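PDB 3IP1: alcohol dehydrogenase, zinc-containing from Thermotoga maritima, which catalyses the NAD(+)-dependent oxidation of scyllo-inosose to 3-dehydro-scyllo-inosose, probably within a myo-inositol degradation pathway. Local coordinates for the interface of chains A and B. Sequence-based numbering; all coordinates share one arbitrary frame. Chains: chain A/B, Alcohol dehydrogenase, zinc-containing.

The interface of chains A and B. Residues chain A 332-334; chain B 146, 341-342.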
ATOM      1  N   GLN A 332      -6.717  14.832  11.773  1.00 26.48           N
ATOM      2  CA  GLN A 332      -6.028  14.111  12.836  1.00 25.79           C
ATOM      3  C   GLN A 332      -6.962  13.185  13.631  1.00 25.63           C
ATOM      4  O   GLN A 332      -6.683  11.991  13.814  1.00 24.08           O
ATOM      5  CB  GLN A 332      -5.352  15.083  13.791  1.00 26.10           C
ATOM      6  CG  GLN A 332      -4.129  15.805  13.218  1.00 26.97           C
ATOM      7  CD  GLN A 332      -3.716  17.010  14.067  1.00 29.93           C
ATOM      8  OE1 GLN A 332      -4.542  17.609  14.766  1.00 29.98           O
ATOM      9  NE2 GLN A 332      -2.445  17.375  13.999  1.00 28.45           N
ATOM     10  N   VAL A 333      -8.075  13.744  14.090  1.00 25.31           N
ATOM     11  CA  VAL A 333      -8.963  13.041  14.992  1.00 25.31           C
ATOM     12  C   VAL A 333      -9.777  11.915  14.303  1.00 24.92           C
ATOM     13  O   VAL A 333     -10.108  10.914  14.938  1.00 24.67           O
ATOM     14  CB  VAL A 333      -9.867  14.042  15.781  1.00 25.99           C
ATOM     15  CG1 VAL A 333     -10.862  13.305  16.682  1.00 26.40           C
ATOM     16  CG2 VAL A 333      -9.008  14.995  16.649  1.00 25.54           C
ATOM     17  N   ARG A 334     -10.098  12.073  13.021  1.00 23.92           N
ATOM     18  CA  ARG A 334     -10.865  11.040  12.313  1.00 24.15           C
ATOM     19  C   ARG A 334      -9.986  10.160  11.422  1.00 24.08           C
ATOM     20  O   ARG A 334     -10.495   9.368  10.617  1.00 24.53           O
ATOM     21  CB  ARG A 334     -12.022  11.659  11.513  1.00 23.90           C
ATOM     22  CG  ARG A 334     -12.827  12.719  12.266  1.00 24.68           C
ATOM     23  CD  ARG A 334     -13.385  12.221  13.617  1.00 26.43           C
ATOM     24  NE  ARG A 334     -14.300  11.087  13.455  1.00 26.19           N
ATOM     25  CZ  ARG A 334     -14.119   9.903  14.032  1.00 26.11           C
ATOM     26  NH1 ARG A 334     -14.991   8.927  13.836  1.00 26.11           N
ATOM     27  NH2 ARG A 334     -13.085   9.713  14.838  1.00 22.93           N
TER
ATOM     28  N   HIS B 146      -8.003   5.727  17.599  1.00 27.50           N
ATOM     29  CA  HIS B 146      -9.288   6.361  17.335  1.00 27.38           C
ATOM     30  C   HIS B 146     -10.403   5.645  18.097  1.00 27.36           C
ATOM     31  O   HIS B 146     -11.576   5.700  17.734  1.00 27.12           O
ATOM     32  CB  HIS B 146      -9.483   6.473  15.815  1.00 27.27           C
ATOM     33  CG  HIS B 146      -8.356   7.220  15.162  1.00 27.91           C
ATOM     34  ND1 HIS B 146      -8.395   8.581  14.937  1.00 26.06           N
ATOM     35  CD2 HIS B 146      -7.100   6.820  14.835  1.00 27.26           C
ATOM     36  CE1 HIS B 146      -7.238   8.971  14.428  1.00 28.15           C
ATOM     37  NE2 HIS B 146      -6.432   7.924  14.370  1.00 26.15           N
ATOM     38  N   SER B 341      -2.188  12.858  11.943  1.00 28.85           N
ATOM     39  CA  SER B 341      -1.748  11.789  12.806  1.00 29.29           C
ATOM     40  C   SER B 341      -2.040  12.131  14.263  1.00 30.05           C
ATOM     41  O   SER B 341      -1.960  13.301  14.672  1.00 30.15           O
ATOM     42  CB  SER B 341      -0.266  11.479  12.626  1.00 28.91           C
ATOM     43  OG  SER B 341       0.101  10.367  13.439  1.00 28.56           O
ATOM     44  N   GLN B 342      -2.365  11.094  15.022  1.00 29.83           N
ATOM     45  CA  GLN B 342      -2.697  11.214  16.432  1.00 30.71           C
ATOM     46  C   GLN B 342      -2.281   9.942  17.173  1.00 30.61           C
ATOM     47  O   GLN B 342      -2.511   8.820  16.682  1.00 30.53           O
ATOM     48  CB  GLN B 342      -4.206  11.475  16.546  1.00 30.90           C
ATOM     49  CG  GLN B 342      -4.970  10.754  17.626  1.00 32.98           C
ATOM     50  CD  GLN B 342      -6.395  11.258  17.696  1.00 32.46           C
ATOM     51  OE1 GLN B 342      -6.630  12.452  17.594  1.00 34.99           O
ATOM     52  NE2 GLN B 342      -7.345  10.356  17.846  1.00 32.45           N
TER
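B:His146 meets the C-terminal end of helix 328-333 of chain A edge-on, its ring nitrogen ND1 giving a hydrogen bond to the backbone carbonyl A:Val333 O at 2.9 Å. The acceptor lies almost exactly in the imidazole plane and the angle at the hydrogen is 151°, but ND1 stands well above the carbonyl plane and not on a lone pair. The preceding carbonyl oxygen, A:Gln332 O, also lies at the ring edge, in its plane. The partial negative charge expected at this helix end may favour a donor such as ND1.

Beside the histidine, the extended side chain of B:Gln342 runs alongside the same turn, with CB near A:Gln332 O, and crosses A:Val333 obliquely. Its amide oxygen OE1 packs 3.5 Å from A:Val333 CA and 3.6 Å from the methyl CG2. With CG1 of the valine anti to the backbone N (chi1 177°), it is CG2, beside that N, that meets OE1. Farther along, the aliphatic part of A:Gln332 rests on the backbone of B:Ser341, with CG 3.6 Å from the serine O.

This patch belongs to the two-fold symmetric interface between identical subunits, in keeping with the enzyme's being a homodimer, and its centre lies about 36 Å from A:Ser70, a probable active-site residue. In the second shell, A:Arg334 folds back on its own chain to share the carbonyl that B:His146 uses. Its guanidinium NH2 donates to A:Val333 O at 3.2 Å, reaching the oxygen from the carbonyl face opposite to ND1.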